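Peptide amidase (Stenotrophomonas maltophilia, PDB 1M22) probably hydrolyses carboxylic amide bonds, including those of peptide amides, as a member of the amidase signature family. Local coordinates at residues A95-Q104 / G144-T152; S189-N197 / P416-I424. All blocks are in the same frame, centred on the assembly; numbering follows the deposited sequence.

Contact 1: A95-Q104 / G144-T152; sequences ATSAGSLALQ and GWSARGGQT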
loop_
_atom_site.group_PDB
_atom_site.type_symbol
_atom_site.label_atom_id
_atom_site.label_comp_id
_atom_site.label_asym_id
_atom_site.label_seq_id
_atom_site.Cartn_x
_atom_site.Cartn_y
_atom_site.Cartn_z
ATOM N N ALA A 95 9.348 9.176 14.821
ATOM C CA ALA A 95 9.621 10.193 13.826
ATOM C C ALA A 95 8.887 9.765 12.564
ATOM O O ALA A 95 8.467 8.613 12.443
ATOM C CB ALA A 95 11.118 10.281 13.553
ATOM N N THR A 96 8.701 10.705 11.647
ATOM C CA THR A 96 8.075 10.423 10.361
ATOM C C THR A 96 9.081 11.054 9.409
ATOM O O THR A 96 9.071 12.261 9.182
ATOM C CB THR A 96 6.691 11.086 10.235
ATOM O OG1 THR A 96 5.806 10.518 11.210
ATOM C CG2 THR A 96 6.111 10.838 8.848
ATOM N N SER A 97 9.954 10.218 8.860
ATOM C CA SER A 97 11.041 10.695 8.014
ATOM C C SER A 97 10.958 10.517 6.511
ATOM O O SER A 97 11.761 11.109 5.785
ATOM C CB SER A 97 12.344 10.037 8.468
ATOM O OG SER A 97 12.354 8.654 8.135
ATOM N N ALA A 98 10.014 9.709 6.039
ATOM C CA ALA A 98 9.908 9.416 4.614
ATOM C C ALA A 98 11.226 8.750 4.193
ATOM O O ALA A 98 11.557 8.705 3.009
ATOM C CB ALA A 98 9.680 10.694 3.808
ATOM N N GLY A 99 11.969 8.242 5.176
ATOM C CA GLY A 99 13.241 7.587 4.911
ATOM C C GLY A 99 14.443 8.517 4.816
ATOM O O GLY A 99 15.581 8.059 4.680
ATOM N N SER A 100 14.197 9.822 4.902
ATOM C CA SER A 100 15.258 10.822 4.794
ATOM C C SER A 100 15.934 11.192 6.111
ATOM O O SER A 100 15.300 11.236 7.162
ATOM C CB SER A 100 14.693 12.090 4.149
ATOM O OG SER A 100 15.653 13.135 4.136
ATOM N N LEU A 101 17.232 11.467 6.041
ATOM C CA LEU A 101 17.976 11.864 7.228
ATOM C C LEU A 101 17.565 13.275 7.658
ATOM O O LEU A 101 17.773 13.669 8.804
ATOM C CB LEU A 101 19.480 11.819 6.950
ATOM C CG LEU A 101 20.068 10.417 6.767
ATOM C CD1 LEU A 101 21.532 10.521 6.371
ATOM C CD2 LEU A 101 19.918 9.627 8.057
ATOM N N ALA A 102 16.966 14.025 6.737
ATOM C CA ALA A 102 16.534 15.389 7.027
ATOM C C ALA A 102 15.419 15.454 8.073
ATOM O O ALA A 102 15.277 16.458 8.775
ATOM C CB ALA A 102 16.081 16.072 5.742
ATOM N N LEU A 103 14.633 14.387 8.185
ATOM C CA LEU A 103 13.529 14.359 9.142
ATOM C C LEU A 103 13.681 13.304 10.237
ATOM O O LEU A 103 12.692 12.884 10.841
ATOM C CB LEU A 103 12.207 14.129 8.403
ATOM C CG LEU A 103 11.809 15.155 7.341
ATOM C CD1 LEU A 103 10.533 14.697 6.659
ATOM C CD2 LEU A 103 11.617 16.520 7.979
ATOM N N GLN A 104 14.913 12.885 10.503
ATOM C CA GLN A 104 15.168 11.871 11.522
ATOM C C GLN A 104 14.731 12.276 12.930
ATOM O O GLN A 104 14.488 11.417 13.776
ATOM C CB GLN A 104 16.654 11.504 11.540
ATOM C CG GLN A 104 17.578 12.674 11.828
ATOM C CD GLN A 104 19.026 12.251 11.961
ATOM O OE1 GLN A 104 19.596 11.649 11.051
ATOM N NE2 GLN A 104 19.632 12.569 13.099
ATOM N N GLY A 144 12.909 0.376 -2.343
ATOM C CA GLY A 144 13.130 -0.114 -0.997
ATOM C C GLY A 144 14.328 0.456 -0.264
ATOM O O GLY A 144 14.639 0.013 0.841
ATOM N N TRP A 145 15.006 1.427 -0.866
ATOM C CA TRP A 145 16.163 2.038 -0.223
ATOM C C TRP A 145 15.891 3.450 0.275
ATOM O O TRP A 145 15.217 4.236 -0.390
ATOM C CB TRP A 145 17.355 2.114 -1.184
ATOM C CG TRP A 145 18.556 2.790 -0.557
ATOM C CD1 TRP A 145 19.536 2.195 0.188
ATOM C CD2 TRP A 145 18.832 4.199 -0.528
ATOM N NE1 TRP A 145 20.399 3.145 0.683
ATOM C CE2 TRP A 145 19.991 4.382 0.262
ATOM C CE3 TRP A 145 18.210 5.325 -1.087
ATOM C CZ2 TRP A 145 20.541 5.647 0.505
ATOM C CZ3 TRP A 145 18.759 6.585 -0.844
ATOM C CH2 TRP A 145 19.914 6.730 -0.053
ATOM N N SER A 146 16.421 3.760 1.453
ATOM C CA SER A 146 16.332 5.105 2.010
ATOM C C SER A 146 17.606 5.305 2.827
ATOM O O SER A 146 18.219 4.337 3.283
ATOM C CB SER A 146 15.081 5.288 2.881
ATOM O OG SER A 146 15.197 4.637 4.130
ATOM N N ALA A 147 18.020 6.554 2.996
ATOM C CA ALA A 147 19.237 6.827 3.746
ATOM C C ALA A 147 19.099 6.450 5.217
ATOM O O ALA A 147 20.039 5.939 5.826
ATOM C CB ALA A 147 19.610 8.298 3.616
ATOM N N ARG A 148 17.922 6.690 5.785
ATOM C CA ARG A 148 17.696 6.385 7.190
ATOM C C ARG A 148 17.394 4.915 7.464
ATOM O O ARG A 148 17.783 4.385 8.505
ATOM C CB ARG A 148 16.559 7.257 7.733
ATOM C CG ARG A 148 16.230 7.020 9.195
ATOM C CD ARG A 148 15.350 8.131 9.754
ATOM N NE ARG A 148 14.972 7.881 11.143
ATOM C CZ ARG A 148 13.791 7.409 11.528
ATOM N NH1 ARG A 148 12.855 7.135 10.630
ATOM N NH2 ARG A 148 13.548 7.197 12.813
ATOM N N GLY A 149 16.717 4.252 6.533
ATOM C CA GLY A 149 16.366 2.856 6.747
ATOM C C GLY A 149 17.198 1.816 6.026
ATOM O O GLY A 149 17.054 0.620 6.274
ATOM N N GLY A 150 18.079 2.255 5.139
ATOM C CA GLY A 150 18.881 1.296 4.410
ATOM C C GLY A 150 18.065 0.587 3.346
ATOM O O GLY A 150 17.052 1.105 2.870
ATOM N N GLN A 151 18.494 -0.618 2.997
ATOM C CA GLN A 151 17.844 -1.409 1.963
ATOM C C GLN A 151 16.944 -2.522 2.478
ATOM O O GLN A 151 17.407 -3.463 3.121
ATOM C CB GLN A 151 18.911 -2.024 1.060
ATOM C CG GLN A 151 18.356 -2.848 -0.083
ATOM C CD GLN A 151 17.621 -2.003 -1.099
ATOM O OE1 GLN A 151 18.196 -1.090 -1.696
ATOM N NE2 GLN A 151 16.342 -2.301 -1.303
ATOM N N THR A 152 15.651 -2.419 2.189
ATOM C CA THR A 152 14.713 -3.459 2.589
ATOM C C THR A 152 14.880 -4.596 1.580
ATOM O O THR A 152 15.116 -4.355 0.396
ATOM C CB THR A 152 13.266 -2.923 2.575
ATOM O OG1 THR A 152 13.138 -1.895 3.568
ATOM C CG2 THR A 152 12.267 -4.036 2.877
HETATM O O HOH W 1 15.130 8.820 14.713
#

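Contact 2: S189-N197 / P416-I424; sequences SIVCPAAIN and PTTGVAWPI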
loop_
_atom_site.group_PDB
_atom_site.type_symbol
_atom_site.label_atom_id
_atom_site.label_comp_id
_atom_site.label_asym_id
_atom_site.label_seq_id
_atom_site.Cartn_x
_atom_site.Cartn_y
_atom_site.Cartn_z
ATOM N N SER A 189 2.659 2.040 -5.710
ATOM C CA SER A 189 3.305 1.833 -4.411
ATOM C C SER A 189 2.666 0.914 -3.377
ATOM O O SER A 189 3.298 0.609 -2.363
ATOM C CB SER A 189 3.631 3.177 -3.767
ATOM O OG SER A 189 4.763 3.756 -4.399
ATOM N N ILE A 190 1.421 0.502 -3.592
ATOM C CA ILE A 190 0.807 -0.460 -2.684
ATOM C C ILE A 190 0.695 -1.799 -3.407
ATOM O O ILE A 190 1.240 -2.803 -2.952
ATOM C CB ILE A 190 -0.613 -0.048 -2.215
ATOM C CG1 ILE A 190 -0.515 1.037 -1.137
ATOM C CG2 ILE A 190 -1.361 -1.271 -1.656
ATOM C CD1 ILE A 190 -1.852 1.618 -0.730
ATOM N N VAL A 191 0.031 -1.813 -4.558
ATOM C CA VAL A 191 -0.171 -3.075 -5.258
ATOM C C VAL A 191 1.073 -3.760 -5.799
ATOM O O VAL A 191 1.140 -4.987 -5.804
ATOM C CB VAL A 191 -1.231 -2.938 -6.391
ATOM C CG1 VAL A 191 -2.572 -2.546 -5.787
ATOM C CG2 VAL A 191 -0.789 -1.915 -7.427
ATOM N N CYS A 192 2.065 -2.991 -6.233
ATOM C CA CYS A 192 3.271 -3.617 -6.763
ATOM C C CYS A 192 4.068 -4.334 -5.672
ATOM O O CYS A 192 4.374 -5.519 -5.812
ATOM C CB CYS A 192 4.150 -2.589 -7.474
ATOM S SG CYS A 192 5.151 -3.320 -8.782
ATOM N N PRO A 193 4.422 -3.633 -4.579
ATOM C CA PRO A 193 5.177 -4.369 -3.560
ATOM C C PRO A 193 4.339 -5.470 -2.911
ATOM O O PRO A 193 4.871 -6.480 -2.462
ATOM C CB PRO A 193 5.624 -3.277 -2.583
ATOM C CG PRO A 193 4.625 -2.170 -2.789
ATOM C CD PRO A 193 4.380 -2.192 -4.276
ATOM N N ALA A 194 3.024 -5.292 -2.863
ATOM C CA ALA A 194 2.193 -6.338 -2.287
ATOM C C ALA A 194 2.322 -7.600 -3.149
ATOM O O ALA A 194 2.564 -8.694 -2.634
ATOM C CB ALA A 194 0.738 -5.884 -2.213
ATOM N N ALA A 195 2.184 -7.451 -4.464
ATOM C CA ALA A 195 2.288 -8.597 -5.362
ATOM C C ALA A 195 3.682 -9.223 -5.330
ATOM O O ALA A 195 3.824 -10.448 -5.287
ATOM C CB ALA A 195 1.941 -8.175 -6.790
ATOM N N ILE A 196 4.702 -8.370 -5.356
ATOM C CA ILE A 196 6.100 -8.800 -5.356
ATOM C C ILE A 196 6.469 -9.597 -4.104
ATOM O O ILE A 196 7.341 -10.477 -4.152
ATOM C CB ILE A 196 7.015 -7.553 -5.511
ATOM C CG1 ILE A 196 6.938 -7.038 -6.953
ATOM C CG2 ILE A 196 8.456 -7.872 -5.101
ATOM C CD1 ILE A 196 7.649 -7.911 -7.967
ATOM N N ASN A 197 5.797 -9.304 -2.996
ATOM C CA ASN A 197 6.058 -9.990 -1.735
ATOM C C ASN A 197 4.954 -10.970 -1.319
ATOM O O ASN A 197 4.856 -11.349 -0.153
ATOM C CB ASN A 197 6.322 -8.958 -0.633
ATOM C CG ASN A 197 7.598 -8.168 -0.875
ATOM O OD1 ASN A 197 8.705 -8.681 -0.684
ATOM N ND2 ASN A 197 7.454 -6.922 -1.311
ATOM N N PRO A 416 -2.342 -9.648 -14.512
ATOM C CA PRO A 416 -1.274 -9.960 -13.559
ATOM C C PRO A 416 -0.875 -8.569 -13.059
ATOM O O PRO A 416 -0.891 -7.610 -13.833
ATOM C CB PRO A 416 -0.186 -10.568 -14.441
ATOM C CG PRO A 416 -0.950 -11.150 -15.592
ATOM C CD PRO A 416 -1.995 -10.096 -15.871
ATOM N N THR A 417 -0.527 -8.442 -11.785
ATOM C CA THR A 417 -0.157 -7.138 -11.247
ATOM C C THR A 417 1.146 -6.604 -11.835
ATOM O O THR A 417 1.228 -5.447 -12.256
ATOM C CB THR A 417 -0.039 -7.210 -9.717
ATOM O OG1 THR A 417 -1.259 -7.744 -9.188
ATOM C CG2 THR A 417 0.209 -5.827 -9.123
ATOM N N THR A 418 2.160 -7.458 -11.864
ATOM C CA THR A 418 3.467 -7.087 -12.384
ATOM C C THR A 418 4.271 -8.371 -12.572
ATOM O O THR A 418 3.714 -9.465 -12.512
ATOM C CB THR A 418 4.190 -6.127 -11.398
ATOM O OG1 THR A 418 5.433 -5.695 -11.965
ATOM C CG2 THR A 418 4.451 -6.813 -10.057
ATOM N N GLY A 419 5.571 -8.238 -12.822
ATOM C CA GLY A 419 6.414 -9.412 -12.986
ATOM C C GLY A 419 6.936 -9.837 -11.627
ATOM O O GLY A 419 6.339 -9.502 -10.602
ATOM N N VAL A 420 8.045 -10.571 -11.599
ATOM C CA VAL A 420 8.607 -11.014 -10.327
ATOM C C VAL A 420 9.768 -10.140 -9.877
ATOM O O VAL A 420 10.297 -9.336 -10.644
ATOM C CB VAL A 420 9.095 -12.474 -10.398
ATOM C CG1 VAL A 420 7.925 -13.392 -10.704
ATOM C CG2 VAL A 420 10.184 -12.614 -11.451
ATOM N N ALA A 421 10.151 -10.301 -8.616
ATOM C CA ALA A 421 11.247 -9.537 -8.041
ATOM C C ALA A 421 12.532 -9.724 -8.843
ATOM O O ALA A 421 12.800 -10.802 -9.376
ATOM C CB ALA A 421 11.467 -9.959 -6.595
ATOM N N TRP A 422 13.323 -8.660 -8.902
ATOM C CA TRP A 422 14.587 -8.646 -9.629
ATOM C C TRP A 422 15.737 -8.425 -8.649
ATOM O O TRP A 422 15.526 -7.967 -7.525
ATOM C CB TRP A 422 14.560 -7.506 -10.646
ATOM C CG TRP A 422 14.257 -6.180 -10.008
ATOM C CD1 TRP A 422 15.159 -5.270 -9.535
ATOM C CD2 TRP A 422 12.958 -5.647 -9.712
ATOM N NE1 TRP A 422 14.504 -4.205 -8.962
ATOM C CE2 TRP A 422 13.153 -4.410 -9.058
ATOM C CE3 TRP A 422 11.649 -6.096 -9.937
ATOM C CZ2 TRP A 422 12.086 -3.616 -8.622
ATOM C CZ3 TRP A 422 10.586 -5.306 -9.502
ATOM C CH2 TRP A 422 10.814 -4.079 -8.853
ATOM N N PRO A 423 16.972 -8.759 -9.057
ATOM C CA PRO A 423 18.127 -8.565 -8.176
ATOM C C PRO A 423 18.226 -7.088 -7.799
ATOM O O PRO A 423 18.128 -6.218 -8.666
ATOM C CB PRO A 423 19.302 -9.010 -9.046
ATOM C CG PRO A 423 18.696 -10.048 -9.928
ATOM C CD PRO A 423 17.368 -9.435 -10.305
ATOM N N ILE A 424 18.413 -6.804 -6.515
ATOM C CA ILE A 424 18.519 -5.424 -6.054
ATOM C C ILE A 424 19.658 -4.681 -6.744
ATOM O O ILE A 424 19.483 -3.548 -7.190
ATOM C CB ILE A 424 18.733 -5.358 -4.524
ATOM C CG1 ILE A 424 17.492 -5.896 -3.804
ATOM C CG2 ILE A 424 19.019 -3.920 -4.095
ATOM C CD1 ILE A 424 17.663 -6.030 -2.306
HETATM O O HOH W 2 8.168 -11.530 -6.736
#

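Contact 1: A95-Q104 / G144-T152
Arg148, extended from CG to NE, runs alongside Ser97 and Gln104 before its guanidinium turns, laying a long charged side chain against a loop that has no regular secondary structure. It stands in the short connection of a beta hairpin formed by strands 145-146 and 150-151, and it meets a type I' turn running from Ser97 to Ser100. The two tight turns join through the backbone: Arg148 N donates to Gly99 O at 2.9 Å, nearly straight at 163°. Glycine suits this corner of the turn because its phi is positive, and because CB of Ser146 packs only 3.6 Å from Gly99 CA. The hydroxyl of Ser146 turns back into its own hairpin, where OG accepts from Gly149 N, and it is bonded to Asn129 as well.

With CG anti to the backbone N (chi1 180°), the arginine carries its guanidinium past the turn. There Arg148 NH1 donates to Ser97 OG at 3.0 Å, a bent bond at 136° whose acceptor lies near the guanidinium edge yet somewhat tilted from its plane. A hydroxyl suits the place because it can accept from NH1 and still be hydrogen-bonded to Asp87. Ala95 CB lies over one face of the guanidinium, 4.0 Å from Arg148 NH2. The salt bridge from NH2 to Glu53 of strand 51-54 probably balances much of the charge.

Beside helix 359-362 the contact is apolar: Leu101 CG rests on Ala147 CB at 3.8 Å, and its CD2 lies against CA and CB of Arg148. CA and CB of Gln104 sit beside Arg148 NE, oblique to the guanidinium. Its carbonyl also takes part in a water bridge, the water donating to Gln104 O at 2.8 Å and accepting from Arg148 NH2 at 3.0 Å.

Contact 2: S189-N197 / P416-I424
Apolar packing carries this contact: Ala195 and Thr417, Cys192 and Thr418, and Ile196 and Ala421 bring the short helix 191-196 against the loop that follows strand 412-416. Ala195 is small enough for the loop to come close, its CB 3.7 Å from Thr417 CB. Thr417 also lays its CG2 over the helix backbone, near Val191 O. Thr418 uses both of its branches. With OG1 anti to the backbone N (chi1 -176°), the hydroxyl bonds to Glu434 and the methyl CG2 faces the helix, 3.8 Å from Cys192 SG and 4.0 Å from Ile196 CD1. A branched residue with one polar and one methyl arm thus serves two neighbours at once. Cys192 touches Cys163 too, but forms no disulfide here, although a Cys163-Cys192 bridge is known for this protein.

The long branched chain of Ile196 lets its CD1 come to 3.3 Å from Gly419 O and lie obliquely near the Trp422 ring, while CG2 turns to Ala421, whose small methyl takes it.

No direct hydrogen bond links the segments; a water bridges them, donating to Ile196 O at 2.9 Å and accepting from Ala421 N at 3.0 Å. At the helix end, Pro193 O receives Asn197 N and ND2 from opposite faces of its carbonyl plane; ND2 turns back to reach it and is also bonded to Pro162 O. Pro193 itself fits the first turn, where its missing N-H costs no helical bond.

The helix starts just after the nucleophile Ser189, whose OG is bonded to Ser165. Around the contact, Ala194 and Ala195 touch Thr448 of strand 446-454, Thr417 packs on Leu462 of strand 457-464, and Pro193 and Asn197 lie against helix 167-174.

In the fold
Both contacts are largely buried, but contact 2 lies deeper, its centre about 12 Å from that of the chain against about 17 Å for contact 1, where Gln104 reaches solvent. Each has a water bridge, yet 95-104 and 144-152 are also held by an arginine and a backbone hydrogen bond, whereas 189-197 and 416-424 meet through methyls and a thiol without direct hydrogen bonds. Contact 1 joins a loop to a small hairpin beside edge strand 51-54; contact 2 sets a helix on the middle of the large sheet. Ile424 touches Gln151 and Thr152. Contact 2 holds the nucleophile Ser189, bonded to Ser165; in contact 1 the Ser146 side chain stays about 9 Å from that of Ser165.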